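Local coordinates for proton-dependent oligopeptide transporter family protein (Xanthomonas campestris, PDB 6EI3) that probably carries peptides across the bacterial membrane coupled to proton movement, as a member of the POT family within the major facilitator superfamily, at residues G151-S156 with L334-V339; I159-K164 with A328-A333. All blocks are in the same frame, centred on the assembly; numbering follows the deposited sequence.

How the contacts relate
Both contacts join helix 137-165 to the later part of the chain, with centres about 11 Å apart on the same side of the chain's centre. As 137-165 runs on from contact 1 to contact 2, its partner runs the other way: 328-333 feeds directly into helix 334-357. The two contacts touch, with S156 CB 3.4 Å from A333 N and L153 CG 3.7 Å from A333 O, so they form one continuous interface. Contact 1 lies nearer the chain's centre, about 16 Å between centres, against about 21 Å for contact 2. The same monoacylglycerol tail borders both: its terminal carbon reaches L153 and L337 in contact 1 and A333 in contact 2.

Contact 1 of 2, residues G151-S156 with L334-V339; sequences GSLFAS and LNPLLV. With 78M ((2S)-2,3-dihydroxypropyl(7Z)-pentadec-7-enoate), chain K.
L153 and P336 meet in a buried, nearly antiparallel helix-helix contact between helix 137-165 and the start of helix 334-357. One helix comes from each half of the chain, consistent with the interface between the N- and C-terminal bundles of the major facilitator fold. The short segments have axes 8.2 Å apart and N-to-C directions 151° apart, and the CA atoms of L153 and P336 are their nearest, at 5.7 Å. P336 is the third residue of its helix, in the first turn, where proline's lack of an N-H is commonly tolerated, and its ring projects at the other helix. CG of the ring sits 3.5 Å from L153 N and 3.7 Å from L153 CB; S152 OG lies 3.6 Å from the same CG, a van der Waals contact. Y19 of helix 4-22 packs on S152, while N335 hydrogen-bonds through ND2 to T407 and E410 of helix 400-424. L153 turns CG anti to its own amide nitrogen (chi1 -156°), which carries one methyl, CD1, to 3.8 Å from L337 CB. The other methyl faces the lipid tail: C15 lies 3.8 Å from L153 CD2 and 3.7 Å from L337 CD2.

Contact 2 of 2, residues I159-K164 with A328-A333; sequences IPLALK and ASQMQA. With 78M ((2S)-2,3-dihydroxypropyl(7Z)-pentadec-7-enoate), chain K.
Q330 lays its amide against the hydrocarbon of L161 exactly where helix 137-165 is kinked at P160. The backbone nitrogens of P160 and L161 make no bond to the turn before, and the carbonyl of L157, which would normally accept from L161 N, accepts instead from Q330 NE2. The other end of the amide is held too, since Q330 OE1 takes the backbone N-H of T327. With both ends tied, the amide can lie against an apolar partner without losing its polar bonds: NE2 is 3.6 Å from L161 CG, and the two side chains cross at about a right angle. CG of Q330 stands anti to its carbonyl carbon (chi1 -67°) and the chain is extended beyond it (chi2 180°), which lets the amide reach past P160 to L161.

The P160 ring packs against both Q330 and S329, its CB 3.9 Å from Q330 CG and its CG 3.7 Å from S329 CB. Within the major facilitator fold, the contact joins helix 137-165 of the first half to the loop leading into helix 334-357. That loop is wound as 3-10 helix, as its i+3 backbone bonds attest, among them A333 N to Q330 O at 3.0 Å. S329 O accepts both Q332 N and Q332 NE2; the side-chain bond is 3.0 Å from Q332 NE2 to S329 O, with an N-H...O angle of 149°, and arrives in the carbonyl plane on a lone pair. The S329 hydroxyl hydrogen-bonds with Q27 OE1, with N23 O a second partner, and Q332 NE2 also reaches N23 O, tying the 3-10 turns to N23, just after helix 4-22, and Q27 on helix 25-30. On the lipid side, M331 SD lies 3.7 Å from tail carbon C10, and A333 O lies 3.5 Å from C15.

Contact 1 of 2, residues G151-S156 with L334-V339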
loop_
_atom_site.group_PDB
_atom_site.type_symbol
_atom_site.label_atom_id
_atom_site.label_comp_id
_atom_site.label_asym_id
_atom_site.label_seq_id
_atom_site.Cartn_x
_atom_site.Cartn_y
_atom_site.Cartn_z
ATOM N N GLY A 151 -14.084 -4.672 -9.781
ATOM C CA GLY A 151 -13.081 -4.325 -10.788
ATOM C C GLY A 151 -11.804 -5.144 -10.643
ATOM O O GLY A 151 -11.268 -5.635 -11.635
ATOM N N SER A 152 -11.324 -5.321 -9.395
ATOM C CA SER A 152 -10.145 -6.120 -9.070
ATOM C C SER A 152 -10.431 -7.614 -9.354
ATOM O O SER A 152 -9.578 -8.312 -9.902
ATOM C CB SER A 152 -9.763 -5.926 -7.599
ATOM O OG SER A 152 -8.780 -6.866 -7.199
ATOM N N LEU A 153 -11.614 -8.100 -8.962
ATOM C CA LEU A 153 -12.006 -9.493 -9.189
ATOM C C LEU A 153 -12.039 -9.822 -10.686
ATOM O O LEU A 153 -11.444 -10.818 -11.106
ATOM C CB LEU A 153 -13.376 -9.787 -8.535
ATOM C CG LEU A 153 -13.686 -11.260 -8.166
ATOM C CD1 LEU A 153 -14.798 -11.329 -7.134
ATOM C CD2 LEU A 153 -14.164 -12.034 -9.354
ATOM N N PHE A 154 -12.747 -8.994 -11.479
ATOM C CA PHE A 154 -12.879 -9.213 -12.923
ATOM C C PHE A 154 -11.545 -9.057 -13.645
ATOM O O PHE A 154 -11.241 -9.868 -14.518
ATOM C CB PHE A 154 -13.961 -8.302 -13.547
ATOM C CG PHE A 154 -15.355 -8.404 -12.974
ATOM C CD1 PHE A 154 -15.848 -9.618 -12.505
ATOM C CD2 PHE A 154 -16.201 -7.296 -12.957
ATOM C CE1 PHE A 154 -17.134 -9.705 -11.959
ATOM C CE2 PHE A 154 -17.497 -7.392 -12.440
ATOM C CZ PHE A 154 -17.951 -8.594 -11.939
ATOM N N ALA A 155 -10.741 -8.034 -13.261
ATOM C CA ALA A 155 -9.413 -7.806 -13.838
ATOM C C ALA A 155 -8.517 -9.026 -13.607
ATOM O O ALA A 155 -7.806 -9.424 -14.516
ATOM C CB ALA A 155 -8.773 -6.573 -13.234
ATOM N N SER A 156 -8.568 -9.619 -12.400
ATOM C CA SER A 156 -7.773 -10.795 -12.043
ATOM C C SER A 156 -8.221 -12.045 -12.770
ATOM O O SER A 156 -7.416 -12.937 -12.985
ATOM C CB SER A 156 -7.837 -11.052 -10.543
ATOM O OG SER A 156 -7.151 -10.030 -9.850
ATOM N N LEU A 334 -9.345 -14.202 -5.737
ATOM C CA LEU A 334 -9.845 -14.658 -4.440
ATOM C C LEU A 334 -9.806 -13.578 -3.390
ATOM O O LEU A 334 -10.646 -13.583 -2.505
ATOM C CB LEU A 334 -9.091 -15.888 -3.923
ATOM C CG LEU A 334 -9.325 -17.212 -4.635
ATOM C CD1 LEU A 334 -8.372 -18.252 -4.087
ATOM C CD2 LEU A 334 -10.766 -17.705 -4.461
ATOM N N ASN A 335 -8.848 -12.650 -3.481
ATOM C CA ASN A 335 -8.749 -11.595 -2.493
ATOM C C ASN A 335 -10.000 -10.681 -2.470
ATOM O O ASN A 335 -10.661 -10.661 -1.423
ATOM C CB ASN A 335 -7.457 -10.829 -2.634
ATOM C CG ASN A 335 -7.379 -9.675 -1.690
ATOM O OD1 ASN A 335 -7.340 -8.528 -2.111
ATOM N ND2 ASN A 335 -7.385 -9.957 -0.391
ATOM N N PRO A 336 -10.407 -10.000 -3.582
ATOM C CA PRO A 336 -11.631 -9.169 -3.526
ATOM C C PRO A 336 -12.905 -9.976 -3.263
ATOM O O PRO A 336 -13.810 -9.456 -2.604
ATOM C CB PRO A 336 -11.654 -8.478 -4.894
ATOM C CG PRO A 336 -10.876 -9.395 -5.799
ATOM C CD PRO A 336 -9.759 -9.880 -4.912
ATOM N N LEU A 337 -12.972 -11.253 -3.716
ATOM C CA LEU A 337 -14.135 -12.099 -3.413
ATOM C C LEU A 337 -14.231 -12.293 -1.892
ATOM O O LEU A 337 -15.307 -12.153 -1.318
ATOM C CB LEU A 337 -14.052 -13.478 -4.108
ATOM C CG LEU A 337 -15.123 -14.503 -3.670
ATOM C CD1 LEU A 337 -16.509 -14.102 -4.135
ATOM C CD2 LEU A 337 -14.787 -15.922 -4.127
ATOM N N LEU A 338 -13.090 -12.613 -1.253
ATOM C CA LEU A 338 -13.044 -12.855 0.183
ATOM C C LEU A 338 -13.240 -11.573 1.003
ATOM O O LEU A 338 -13.821 -11.633 2.078
ATOM C CB LEU A 338 -11.773 -13.622 0.584
ATOM C CG LEU A 338 -11.753 -15.100 0.228
ATOM C CD1 LEU A 338 -10.322 -15.603 0.126
ATOM C CD2 LEU A 338 -12.561 -15.929 1.225
ATOM N N VAL A 339 -12.810 -10.418 0.491
ATOM C CA VAL A 339 -13.046 -9.144 1.176
ATOM C C VAL A 339 -14.595 -8.939 1.216
ATOM O O VAL A 339 -15.156 -8.610 2.267
ATOM C CB VAL A 339 -12.350 -7.938 0.470
ATOM C CG1 VAL A 339 -12.890 -6.596 0.993
ATOM C CG2 VAL A 339 -10.831 -7.991 0.617
HETATM O O21 78M K . -9.032 -30.104 -6.831
HETATM C C20 78M K . -10.195 -30.186 -7.640
HETATM C C18 78M K . -10.593 -28.820 -8.148
HETATM O O19 78M K . -10.855 -27.940 -7.048
HETATM C C17 78M K . -11.783 -28.865 -9.081
HETATM O O2 78M K . -11.780 -27.550 -9.688
HETATM C C1 78M K . -11.656 -27.450 -11.019
HETATM O O1 78M K . -11.763 -28.373 -11.783
HETATM C C2 78M K . -11.325 -26.046 -11.425
HETATM C C3 78M K . -9.854 -25.737 -11.208
HETATM C C4 78M K . -9.531 -24.260 -11.326
HETATM C C5 78M K . -8.330 -23.831 -10.490
HETATM C C6 78M K . -8.588 -23.760 -8.979
HETATM C C7 78M K . -9.516 -22.641 -8.642
HETATM C C8 78M K . -9.699 -22.078 -7.469
HETATM C C9 78M K . -10.636 -20.944 -7.198
HETATM C C10 78M K . -9.998 -19.585 -7.521
HETATM C C11 78M K . -10.269 -19.030 -8.919
HETATM C C12 78M K . -11.598 -18.305 -9.090
HETATM C C13 78M K . -11.733 -17.028 -8.272
HETATM C C15 78M K . -13.236 -15.199 -7.432
HETATM C C14 78M K . -13.138 -16.458 -8.250
#

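Contact 2 of 2, residues I159-K164 with A328-A333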
loop_
_atom_site.group_PDB
_atom_site.type_symbol
_atom_site.label_atom_id
_atom_site.label_comp_id
_atom_site.label_asym_id
_atom_site.label_seq_id
_atom_site.Cartn_x
_atom_site.Cartn_y
_atom_site.Cartn_z
ATOM N N ILE A 159 -7.736 -10.500 -17.404
ATOM C CA ILE A 159 -6.441 -10.078 -17.941
ATOM C C ILE A 159 -5.409 -11.247 -17.986
ATOM O O ILE A 159 -4.782 -11.400 -19.026
ATOM C CB ILE A 159 -5.899 -8.785 -17.261
ATOM C CG1 ILE A 159 -6.963 -7.657 -17.293
ATOM C CG2 ILE A 159 -4.600 -8.319 -17.925
ATOM C CD1 ILE A 159 -7.495 -7.241 -18.764
ATOM N N PRO A 160 -5.285 -12.130 -16.971
ATOM C CA PRO A 160 -4.365 -13.278 -17.104
ATOM C C PRO A 160 -4.705 -14.230 -18.250
ATOM O O PRO A 160 -3.786 -14.830 -18.817
ATOM C CB PRO A 160 -4.448 -13.951 -15.733
ATOM C CG PRO A 160 -4.875 -12.825 -14.789
ATOM C CD PRO A 160 -5.893 -12.107 -15.624
ATOM N N LEU A 161 -6.011 -14.342 -18.617
ATOM C CA LEU A 161 -6.490 -15.164 -19.738
ATOM C C LEU A 161 -6.108 -14.491 -21.056
ATOM O O LEU A 161 -5.723 -15.181 -21.992
ATOM C CB LEU A 161 -8.022 -15.380 -19.688
ATOM C CG LEU A 161 -8.561 -16.413 -18.693
ATOM C CD1 LEU A 161 -10.050 -16.594 -18.879
ATOM C CD2 LEU A 161 -7.886 -17.773 -18.862
ATOM N N ALA A 162 -6.203 -13.137 -21.126
ATOM C CA ALA A 162 -5.746 -12.378 -22.300
ATOM C C ALA A 162 -4.221 -12.603 -22.467
ATOM O O ALA A 162 -3.761 -12.808 -23.582
ATOM C CB ALA A 162 -6.029 -10.891 -22.116
ATOM N N LEU A 163 -3.451 -12.584 -21.359
ATOM C CA LEU A 163 -2.001 -12.820 -21.400
ATOM C C LEU A 163 -1.682 -14.216 -21.921
ATOM O O LEU A 163 -0.880 -14.364 -22.841
ATOM C CB LEU A 163 -1.347 -12.623 -19.998
ATOM C CG LEU A 163 0.204 -12.840 -19.939
ATOM C CD1 LEU A 163 0.977 -11.813 -20.794
ATOM C CD2 LEU A 163 0.713 -12.861 -18.505
ATOM N N LYS A 164 -2.323 -15.229 -21.330
ATOM C CA LYS A 164 -2.095 -16.624 -21.674
ATOM C C LYS A 164 -2.476 -16.987 -23.109
ATOM O O LYS A 164 -1.730 -17.709 -23.766
ATOM C CB LYS A 164 -2.836 -17.539 -20.683
ATOM C CG LYS A 164 -2.268 -18.969 -20.624
ATOM C CD LYS A 164 -3.220 -19.919 -19.938
ATOM C CE LYS A 164 -2.828 -21.358 -20.187
ATOM N NZ LYS A 164 -1.900 -21.871 -19.145
ATOM N N ALA A 328 -2.057 -19.254 -13.183
ATOM C CA ALA A 328 -1.715 -18.918 -11.792
ATOM C C ALA A 328 -2.214 -17.539 -11.284
ATOM O O ALA A 328 -2.714 -17.439 -10.153
ATOM C CB ALA A 328 -0.203 -19.039 -11.577
ATOM N N SER A 329 -2.048 -16.492 -12.114
ATOM C CA SER A 329 -2.432 -15.106 -11.784
ATOM C C SER A 329 -3.907 -14.945 -11.434
ATOM O O SER A 329 -4.241 -14.076 -10.633
ATOM C CB SER A 329 -2.033 -14.162 -12.911
ATOM O OG SER A 329 -0.653 -13.841 -12.837
ATOM N N GLN A 330 -4.787 -15.797 -12.001
ATOM C CA GLN A 330 -6.231 -15.735 -11.725
ATOM C C GLN A 330 -6.597 -15.941 -10.246
ATOM O O GLN A 330 -7.664 -15.497 -9.821
ATOM C CB GLN A 330 -7.000 -16.721 -12.597
ATOM C CG GLN A 330 -6.968 -16.367 -14.081
ATOM C CD GLN A 330 -7.742 -17.396 -14.834
ATOM O OE1 GLN A 330 -7.298 -18.517 -14.995
ATOM N NE2 GLN A 330 -8.954 -17.062 -15.217
ATOM N N MET A 331 -5.707 -16.594 -9.461
ATOM C CA MET A 331 -5.944 -16.838 -8.032
ATOM C C MET A 331 -6.094 -15.527 -7.270
ATOM O O MET A 331 -6.733 -15.517 -6.221
ATOM C CB MET A 331 -4.808 -17.668 -7.404
ATOM C CG MET A 331 -4.774 -19.112 -7.899
ATOM S SD MET A 331 -6.308 -20.049 -7.644
ATOM C CE MET A 331 -6.152 -20.493 -5.919
ATOM N N GLN A 332 -5.512 -14.426 -7.794
ATOM C CA GLN A 332 -5.615 -13.103 -7.182
ATOM C C GLN A 332 -7.061 -12.622 -7.078
ATOM O O GLN A 332 -7.349 -11.806 -6.217
ATOM C CB GLN A 332 -4.709 -12.083 -7.879
ATOM C CG GLN A 332 -3.220 -12.355 -7.606
ATOM C CD GLN A 332 -2.360 -11.601 -8.577
ATOM O OE1 GLN A 332 -1.872 -10.520 -8.290
ATOM N NE2 GLN A 332 -2.204 -12.113 -9.776
ATOM N N ALA A 333 -7.997 -13.205 -7.877
ATOM C CA ALA A 333 -9.427 -12.862 -7.797
ATOM C C ALA A 333 -10.015 -13.272 -6.449
ATOM O O ALA A 333 -11.067 -12.762 -6.061
ATOM C CB ALA A 333 -10.189 -13.536 -8.917
HETATM O O21 78M K . -9.032 -30.104 -6.831
HETATM C C20 78M K . -10.195 -30.186 -7.640
HETATM C C18 78M K . -10.593 -28.820 -8.148
HETATM O O19 78M K . -10.855 -27.940 -7.048
HETATM C C17 78M K . -11.783 -28.865 -9.081
HETATM O O2 78M K . -11.780 -27.550 -9.688
HETATM C C1 78M K . -11.656 -27.450 -11.019
HETATM O O1 78M K . -11.763 -28.373 -11.783
HETATM C C2 78M K . -11.325 -26.046 -11.425
HETATM C C3 78M K . -9.854 -25.737 -11.208
HETATM C C4 78M K . -9.531 -24.260 -11.326
HETATM C C5 78M K . -8.330 -23.831 -10.490
HETATM C C6 78M K . -8.588 -23.760 -8.979
HETATM C C7 78M K . -9.516 -22.641 -8.642
HETATM C C8 78M K . -9.699 -22.078 -7.469
HETATM C C9 78M K . -10.636 -20.944 -7.198
HETATM C C10 78M K . -9.998 -19.585 -7.521
HETATM C C11 78M K . -10.269 -19.030 -8.919
HETATM C C12 78M K . -11.598 -18.305 -9.090
HETATM C C13 78M K . -11.733 -17.028 -8.272
HETATM C C15 78M K . -13.236 -15.199 -7.432
HETATM C C14 78M K . -13.138 -16.458 -8.250
#